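Local coordinates for glutathione S-transferase omega-like 2 (Saccharomyces cerevisiae, PDB 5LKB), which acts as a glutathione-dependent thiol transferase, dehydroascorbate reductase and dimethylarsinic acid reductase, and reacts with glutathionyl-(hydro)quinones, at residues L161-L164 / E165-T168; I169-E173 / S174-I178; F309-I312 / R313-Y316. All blocks are in the same frame, centred on the assembly; numbering follows the deposited sequence.

Interaction 1: L161-L164 / E165-T168; sequences LWDL and ETQT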
loop_
_atom_site.group_PDB
_atom_site.type_symbol
_atom_site.label_atom_id
_atom_site.label_comp_id
_atom_site.label_asym_id
_atom_site.label_seq_id
_atom_site.Cartn_x
_atom_site.Cartn_y
_atom_site.Cartn_z
ATOM N N LEU A 161 -26.164 -2.584 20.703
ATOM C CA LEU A 161 -26.476 -3.138 22.026
ATOM C C LEU A 161 -28.011 -3.198 22.155
ATOM O O LEU A 161 -28.687 -2.169 22.063
ATOM C CB LEU A 161 -25.842 -2.306 23.128
ATOM C CG LEU A 161 -26.158 -2.752 24.551
ATOM C CD1 LEU A 161 -25.553 -4.134 24.823
ATOM C CD2 LEU A 161 -25.653 -1.729 25.537
ATOM N N TRP A 162 -28.531 -4.415 22.199
ATOM C CA TRP A 162 -29.946 -4.768 21.976
ATOM C C TRP A 162 -30.565 -5.257 23.275
ATOM O O TRP A 162 -29.940 -6.006 24.026
ATOM C CB TRP A 162 -30.017 -5.934 21.010
ATOM C CG TRP A 162 -31.439 -6.433 20.641
ATOM C CD1 TRP A 162 -32.046 -7.590 21.081
ATOM C CD2 TRP A 162 -32.363 -5.819 19.737
ATOM N NE1 TRP A 162 -33.253 -7.729 20.464
ATOM C CE2 TRP A 162 -33.516 -6.647 19.687
ATOM C CE3 TRP A 162 -32.353 -4.656 18.991
ATOM C CZ2 TRP A 162 -34.614 -6.355 18.854
ATOM C CZ3 TRP A 162 -33.468 -4.356 18.180
ATOM C CH2 TRP A 162 -34.591 -5.192 18.161
ATOM N N ASP A 163 -31.834 -4.842 23.509
ATOM C CA ASP A 163 -32.613 -5.310 24.652
ATOM C C ASP A 163 -33.631 -6.323 24.181
ATOM O O ASP A 163 -34.539 -5.978 23.415
ATOM C CB ASP A 163 -33.347 -4.146 25.330
ATOM C CG ASP A 163 -34.233 -4.635 26.455
ATOM O OD1 ASP A 163 -33.860 -5.662 27.036
ATOM O OD2 ASP A 163 -35.242 -3.944 26.740
ATOM N N LEU A 164 -33.486 -7.562 24.651
ATOM C CA LEU A 164 -34.429 -8.627 24.300
ATOM C C LEU A 164 -35.815 -8.423 24.905
ATOM O O LEU A 164 -36.791 -8.914 24.338
ATOM C CB LEU A 164 -33.875 -9.973 24.757
ATOM C CG LEU A 164 -32.625 -10.474 23.991
ATOM C CD1 LEU A 164 -32.020 -11.641 24.808
ATOM C CD2 LEU A 164 -32.946 -10.878 22.547
ATOM N N GLU A 165 -35.928 -7.663 25.981
ATOM C CA GLU A 165 -37.246 -7.509 26.608
ATOM C C GLU A 165 -38.128 -6.523 25.848
ATOM O O GLU A 165 -39.305 -6.797 25.573
ATOM C CB GLU A 165 -37.043 -7.077 28.049
ATOM C CG GLU A 165 -36.634 -8.246 28.959
ATOM C CD GLU A 165 -36.757 -7.933 30.447
ATOM O OE1 GLU A 165 -37.365 -6.881 30.831
ATOM O OE2 GLU A 165 -36.218 -8.744 31.231
ATOM N N THR A 166 -37.608 -5.347 25.537
ATOM C CA THR A 166 -38.388 -4.356 24.824
ATOM C C THR A 166 -38.190 -4.452 23.305
ATOM O O THR A 166 -38.908 -3.785 22.543
ATOM C CB THR A 166 -38.036 -2.953 25.359
ATOM O OG1 THR A 166 -36.653 -2.673 25.075
ATOM C CG2 THR A 166 -38.252 -2.811 26.877
ATOM N N GLN A 167 -37.211 -5.266 22.845
ATOM C CA GLN A 167 -36.888 -5.415 21.417
ATOM C C GLN A 167 -36.539 -4.072 20.804
ATOM O O GLN A 167 -37.147 -3.640 19.834
ATOM C CB GLN A 167 -37.977 -6.147 20.639
ATOM C CG GLN A 167 -38.249 -7.493 21.258
ATOM C CD GLN A 167 -38.973 -8.444 20.342
ATOM O OE1 GLN A 167 -39.078 -8.216 19.130
ATOM N NE2 GLN A 167 -39.458 -9.547 20.911
ATOM N N THR A 168 -35.598 -3.384 21.449
ATOM C CA THR A 168 -35.157 -2.084 20.982
ATOM C C THR A 168 -33.642 -2.068 20.997
ATOM O O THR A 168 -32.997 -2.824 21.727
ATOM C CB THR A 168 -35.693 -0.936 21.891
ATOM O OG1 THR A 168 -35.330 -1.172 23.258
ATOM C CG2 THR A 168 -37.219 -0.762 21.740
HETATM O O HOH W 1 -39.559 -9.191 24.181
#
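Asp-163 and Thr-168 face each other as an antiparallel hydrogen-bonded pair at the closed end of a β-hairpin, where strand 160-163 turns back into strand 168-171 at the edge of the thioredoxin-like sheet. Asp-163 N reaches Thr-168 O at 2.9 Å in an almost straight bond (176°). On the return side the register slips: Gln-167 and Thr-168 both send their N-H to Asp-163 O in weak bonds, a G1 β bulge in which Gln-167 takes left-handed backbone angles.

The side chain of Asp-163 holds the turn from within. With CG anti to the backbone N (chi1 176°), the carboxylate lies against the backbone N-H groups of Glu-165 and Thr-166 and the hydroxyl of Thr-166. OD1 accepts from Glu-165 N at 3.1 Å, while OD2 takes both Thr-166 N at 3.0 Å and Thr-166 OG1 at 2.5 Å. The two amides meet the carboxylate from well above its plane, whereas OG1 comes nearer to it, on the anti side. Arg-37 makes a salt bridge to OD1. An asparagine here would probably cost Arg-37 its salt-bridge partner and, with one oxygen replaced by an NH2, set a donor against either Glu-165 N or the two Thr-166 donors.

On the other side of the hairpin, the indole of Trp-162 lies with one face on the bulge backbone; Thr-168 O is 3.4 Å from Trp-162 CE3 and Gln-167 C is offset toward the rim. Tyr-136 binds the Trp-162 NE1. Three turn donors and a guanidinium thus converge on one carboxylate, which would be expected to keep Asp-163 ionised and the turn rigid.

Interaction 2: I169-E173 / S174-I178; sequences IVNNE and SSEII. With GOL (glycerol), chain D.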
loop_
_atom_site.group_PDB
_atom_site.type_symbol
_atom_site.label_atom_id
_atom_site.label_comp_id
_atom_site.label_asym_id
_atom_site.label_seq_id
_atom_site.Cartn_x
_atom_site.Cartn_y
_atom_site.Cartn_z
ATOM N N ILE A 169 -33.100 -1.101 20.276
ATOM C CA ILE A 169 -31.690 -0.790 20.383
ATOM C C ILE A 169 -31.493 0.154 21.556
ATOM O O ILE A 169 -32.020 1.277 21.550
ATOM C CB ILE A 169 -31.211 -0.156 19.080
ATOM C CG1 ILE A 169 -31.449 -1.122 17.939
ATOM C CG2 ILE A 169 -29.760 0.285 19.197
ATOM C CD1 ILE A 169 -30.915 -0.610 16.630
ATOM N N VAL A 170 -30.735 -0.297 22.553
ATOM C CA VAL A 170 -30.396 0.544 23.700
ATOM C C VAL A 170 -29.451 1.637 23.260
ATOM O O VAL A 170 -29.666 2.831 23.490
ATOM C CB VAL A 170 -29.799 -0.291 24.858
ATOM C CG1 VAL A 170 -29.309 0.620 26.019
ATOM C CG2 VAL A 170 -30.816 -1.370 25.340
ATOM N N ASN A 171 -28.378 1.237 22.570
ATOM C CA ASN A 171 -27.305 2.167 22.268
ATOM C C ASN A 171 -26.568 1.584 21.069
ATOM O O ASN A 171 -26.270 0.381 21.065
ATOM C CB ASN A 171 -26.382 2.348 23.439
ATOM C CG ASN A 171 -25.500 3.538 23.328
ATOM O OD1 ASN A 171 -24.612 3.562 22.450
ATOM N ND2 ASN A 171 -25.643 4.523 24.208
ATOM N N ASN A 172 -26.299 2.429 20.050
ATOM C CA ASN A 172 -25.476 2.047 18.898
ATOM C C ASN A 172 -24.297 2.989 18.725
ATOM O O ASN A 172 -23.729 3.084 17.618
ATOM C CB ASN A 172 -26.314 1.859 17.643
ATOM C CG ASN A 172 -26.751 3.156 17.033
ATOM O OD1 ASN A 172 -26.802 4.199 17.748
ATOM N ND2 ASN A 172 -27.079 3.130 15.707
ATOM N N GLU A 173 -23.817 3.578 19.796
ATOM C CA GLU A 173 -22.626 4.426 19.802
ATOM C C GLU A 173 -21.528 3.691 20.551
ATOM O O GLU A 173 -21.566 3.546 21.761
ATOM C CB GLU A 173 -22.970 5.802 20.392
ATOM C CG GLU A 173 -21.811 6.696 20.670
ATOM C CD GLU A 173 -20.883 6.802 19.442
ATOM O OE1 GLU A 173 -21.389 7.091 18.327
ATOM O OE2 GLU A 173 -19.653 6.608 19.596
ATOM N N SER A 174 -20.455 3.304 19.834
ATOM C CA SER A 174 -19.459 2.457 20.482
ATOM C C SER A 174 -18.818 3.152 21.688
ATOM O O SER A 174 -18.398 2.482 22.637
ATOM C CB SER A 174 -18.376 1.999 19.465
ATOM O OG SER A 174 -17.549 3.093 19.036
ATOM N N SER A 175 -18.664 4.484 21.652
ATOM C CA SER A 175 -17.968 5.172 22.725
ATOM C C SER A 175 -18.802 5.114 24.003
ATOM O O SER A 175 -18.218 5.208 25.092
ATOM C CB SER A 175 -17.700 6.635 22.353
ATOM O OG SER A 175 -18.898 7.393 22.188
ATOM N N GLU A 176 -20.134 4.959 23.856
ATOM C CA GLU A 176 -21.033 4.919 25.024
ATOM C C GLU A 176 -21.235 3.475 25.442
ATOM O O GLU A 176 -21.303 3.177 26.635
ATOM C CB GLU A 176 -22.357 5.583 24.685
ATOM C CG GLU A 176 -22.195 7.113 24.620
ATOM C CD GLU A 176 -23.395 7.848 24.035
ATOM O OE1 GLU A 176 -24.369 7.230 23.568
ATOM O OE2 GLU A 176 -23.368 9.098 23.999
ATOM N N ILE A 177 -21.356 2.558 24.473
ATOM C CA ILE A 177 -21.464 1.138 24.860
ATOM C C ILE A 177 -20.300 0.734 25.757
ATOM O O ILE A 177 -20.483 0.028 26.752
ATOM C CB ILE A 177 -21.591 0.233 23.616
ATOM C CG1 ILE A 177 -22.901 0.483 22.871
ATOM C CG2 ILE A 177 -21.424 -1.263 23.967
ATOM C CD1 ILE A 177 -22.910 -0.098 21.421
ATOM N N ILE A 178 -19.071 1.160 25.446
ATOM C CA ILE A 178 -17.956 0.754 26.295
ATOM C C ILE A 178 -18.005 1.398 27.691
ATOM O O ILE A 178 -17.451 0.844 28.647
ATOM C CB ILE A 178 -16.611 0.962 25.540
ATOM C CG1 ILE A 178 -16.352 2.452 25.274
ATOM C CG2 ILE A 178 -16.580 0.068 24.325
ATOM C CD1 ILE A 178 -15.047 2.681 24.429
HETATM C C1 GOL D . -19.228 4.399 15.920
HETATM O O1 GOL D . -18.752 4.662 17.221
HETATM C C2 GOL D . -20.734 4.137 16.056
HETATM O O2 GOL D . -20.943 3.086 17.004
HETATM C C3 GOL D . -21.353 3.757 14.720
HETATM O O3 GOL D . -20.596 2.697 14.117
#
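The amide of Asn-171 and the carboxylate of Glu-176 meet with their planes 75° apart. ND2 of Asn-171 gives a hydrogen within its own amide plane to Glu-176 OE1 at 3.1 Å, reaching that oxygen on the anti side; Arg-21 forms a salt bridge to the same OE1. A second carboxylate, that of Glu-173, is gripped through OE2, with Ser-175 OG (2.8 Å) and Ser-175 N (3.1 Å) arriving from opposite faces of its plane, both on the anti side. Ser-18 binds the other oxygen, OE1, so both ends of the group are held.

Glu-173 occupies the N-cap of helix 174-182. Its CG stands anti to the backbone N, and a bend at chi2 (50°) folds the carboxylate back over the first turn, where it accepts the Ser-175 amide as a capping bond. The backbone oxygen of Glu-173 carries on the helix pattern: Ile-177 N comes in almost straight at 2.9 Å, and Glu-176 N also donates from above the carbonyl plane. Just before the cap, Asn-171 OD1 accepts from Glu-173 N at 2.8 Å, an Asx turn that shapes the approach to the helix. Ile-177 slides past Asn-171 in the opposite direction, its CD1 3.4 Å from Asn-171 O.

A glycerol, probably from the crystallisation liquor, sits at the helix start. Its O1 is 2.7 Å from Ser-174 OG, and its O2 accepts from Ser-174 N at 2.9 Å while donating to Asn-172 O. It also bonds to the backbone oxygen of Val-158. Glu-173, Ser-174 and Val-158 all bind glutathione, so the glycerol probably marks part of that site, built as in other glutathione transferases at the N-terminus of a helix of the thioredoxin-like domain.

Interaction 3: F309-I312 / R313-Y316; sequences FTSI and RAGY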
loop_
_atom_site.group_PDB
_atom_site.type_symbol
_atom_site.label_atom_id
_atom_site.label_comp_id
_atom_site.label_asym_id
_atom_site.label_seq_id
_atom_site.Cartn_x
_atom_site.Cartn_y
_atom_site.Cartn_z
ATOM N N PHE A 309 2.325 7.110 4.193
ATOM C CA PHE A 309 3.646 7.742 4.378
ATOM C C PHE A 309 4.668 6.721 4.833
ATOM O O PHE A 309 5.825 6.698 4.388
ATOM C CB PHE A 309 3.599 8.891 5.405
ATOM C CG PHE A 309 2.775 10.140 5.000
ATOM C CD1 PHE A 309 1.978 10.204 3.849
ATOM C CD2 PHE A 309 2.838 11.302 5.802
ATOM C CE1 PHE A 309 1.195 11.347 3.557
ATOM C CE2 PHE A 309 2.118 12.415 5.470
ATOM C CZ PHE A 309 1.292 12.443 4.389
ATOM N N THR A 310 4.247 5.900 5.792
ATOM C CA THR A 310 4.978 4.784 6.342
ATOM C C THR A 310 3.950 3.858 6.965
ATOM O O THR A 310 2.739 4.137 6.931
ATOM C CB THR A 310 6.027 5.247 7.343
ATOM O OG1 THR A 310 6.872 4.152 7.713
ATOM C CG2 THR A 310 5.384 5.889 8.506
ATOM N N SER A 311 4.438 2.746 7.507
ATOM C CA SER A 311 3.600 1.796 8.236
ATOM C C SER A 311 3.925 1.895 9.711
ATOM O O SER A 311 4.903 2.525 10.131
ATOM C CB SER A 311 3.874 0.373 7.740
ATOM O OG SER A 311 5.154 -0.021 7.978
ATOM N N ILE A 312 3.043 1.329 10.534
ATOM C CA ILE A 312 3.359 1.218 11.964
ATOM C C ILE A 312 4.646 0.436 12.174
ATOM O O ILE A 312 5.567 0.890 12.873
ATOM C CB ILE A 312 2.216 0.552 12.735
ATOM C CG1 ILE A 312 0.912 1.388 12.623
ATOM C CG2 ILE A 312 2.586 0.338 14.212
ATOM C CD1 ILE A 312 0.987 2.805 13.110
ATOM N N ARG A 313 4.765 -0.726 11.543
ATOM C CA ARG A 313 5.879 -1.602 11.849
ATOM C C ARG A 313 7.205 -0.965 11.389
ATOM O O ARG A 313 8.248 -1.144 12.042
ATOM C CB ARG A 313 5.671 -2.963 11.177
ATOM C CG ARG A 313 5.658 -2.959 9.644
ATOM C CD ARG A 313 5.183 -4.276 9.060
ATOM N NE ARG A 313 3.814 -4.571 9.462
ATOM C CZ ARG A 313 3.217 -5.732 9.318
ATOM N NH1 ARG A 313 3.821 -6.754 8.682
ATOM N NH2 ARG A 313 2.012 -5.914 9.827
ATOM N N ALA A 314 7.185 -0.219 10.289
ATOM C CA ALA A 314 8.422 0.385 9.813
ATOM C C ALA A 314 8.682 1.753 10.386
ATOM O O ALA A 314 9.847 2.127 10.524
ATOM C CB ALA A 314 8.371 0.544 8.298
ATOM N N GLY A 315 7.627 2.522 10.709
ATOM C CA GLY A 315 7.801 3.931 10.972
ATOM C C GLY A 315 7.544 4.421 12.387
ATOM O O GLY A 315 7.845 5.567 12.722
ATOM N N TYR A 316 6.923 3.591 13.203
ATOM C CA TYR A 316 6.442 4.006 14.517
ATOM C C TYR A 316 6.851 2.988 15.576
ATOM O O TYR A 316 6.031 2.207 16.053
ATOM C CB TYR A 316 4.929 4.224 14.517
ATOM C CG TYR A 316 4.575 5.458 13.773
ATOM C CD1 TYR A 316 4.718 6.714 14.347
ATOM C CD2 TYR A 316 4.130 5.395 12.452
ATOM C CE1 TYR A 316 4.431 7.857 13.677
ATOM C CE2 TYR A 316 3.874 6.555 11.741
ATOM C CZ TYR A 316 4.008 7.800 12.365
ATOM O OH TYR A 316 3.736 8.936 11.669
#
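A chi1 of 63° sets Ser-311 OG between its own backbone N and carbonyl carbon, over the start of the helix, where it accepts from Ala-314 N at 3.1 Å. In Thr-310 the rotation is different: OG1 is turned away from the backbone N (chi1 -171°) to lie 3.4 Å from Gly-315 CA, which leaves the methyl CG2 3.6 Å from Tyr-316 CE2. Any CB on Gly-315 would run into Thr-310 OG1 and Ser-311 O.

Ser-311 is the N-cap of the single-turn helix 312-315 in the all-helical C-terminal domain. That turn is tied by Gly-315 N to Ser-311 O (2.8 Å) and Tyr-316 N to Ile-312 O (3.0 Å). Tyr-316 then leaves helical geometry and stands at the N-cap position of helix 317-329.

The phenol ring of Tyr-316 has Ser-311 O at its edge, near the ring plane, and packs CD2 against Ile-312 CD1 at 4.1 Å, the two side chains crossing at about a right angle. Its OH bonds to Asp-247 of helix 232-264. Asp-298 of helix 285-304 accepts from Ile-312 N and makes a salt bridge to Arg-313, whose guanidinium also reaches Pro-365 O.

How the interactions relate
The three contacts follow one another along the chain. Interactions 1 and 2 are neighbours, centres 13 Å apart, in the N-terminal thioredoxin-like domain: the hairpin of 161-168 passes directly into the edge strand and helix of 169-178. Leu-161 joins them through probable backbone hydrogen bonds from its O to Val-170 N and from its N to Asn-171 O, and Trp-162 packs on Ile-169. The strand thus carries the chain from the hairpin to the glutathione site. Interaction 3 lies in the helical C-terminal domain, on the opposite side of the chain's centre, about 42 Å from interaction 1 and 32 Å from interaction 2 between centres, where Phe-309, at the start of segment 309-312, makes a cation-pi contact with Lys-364 of the second subunit.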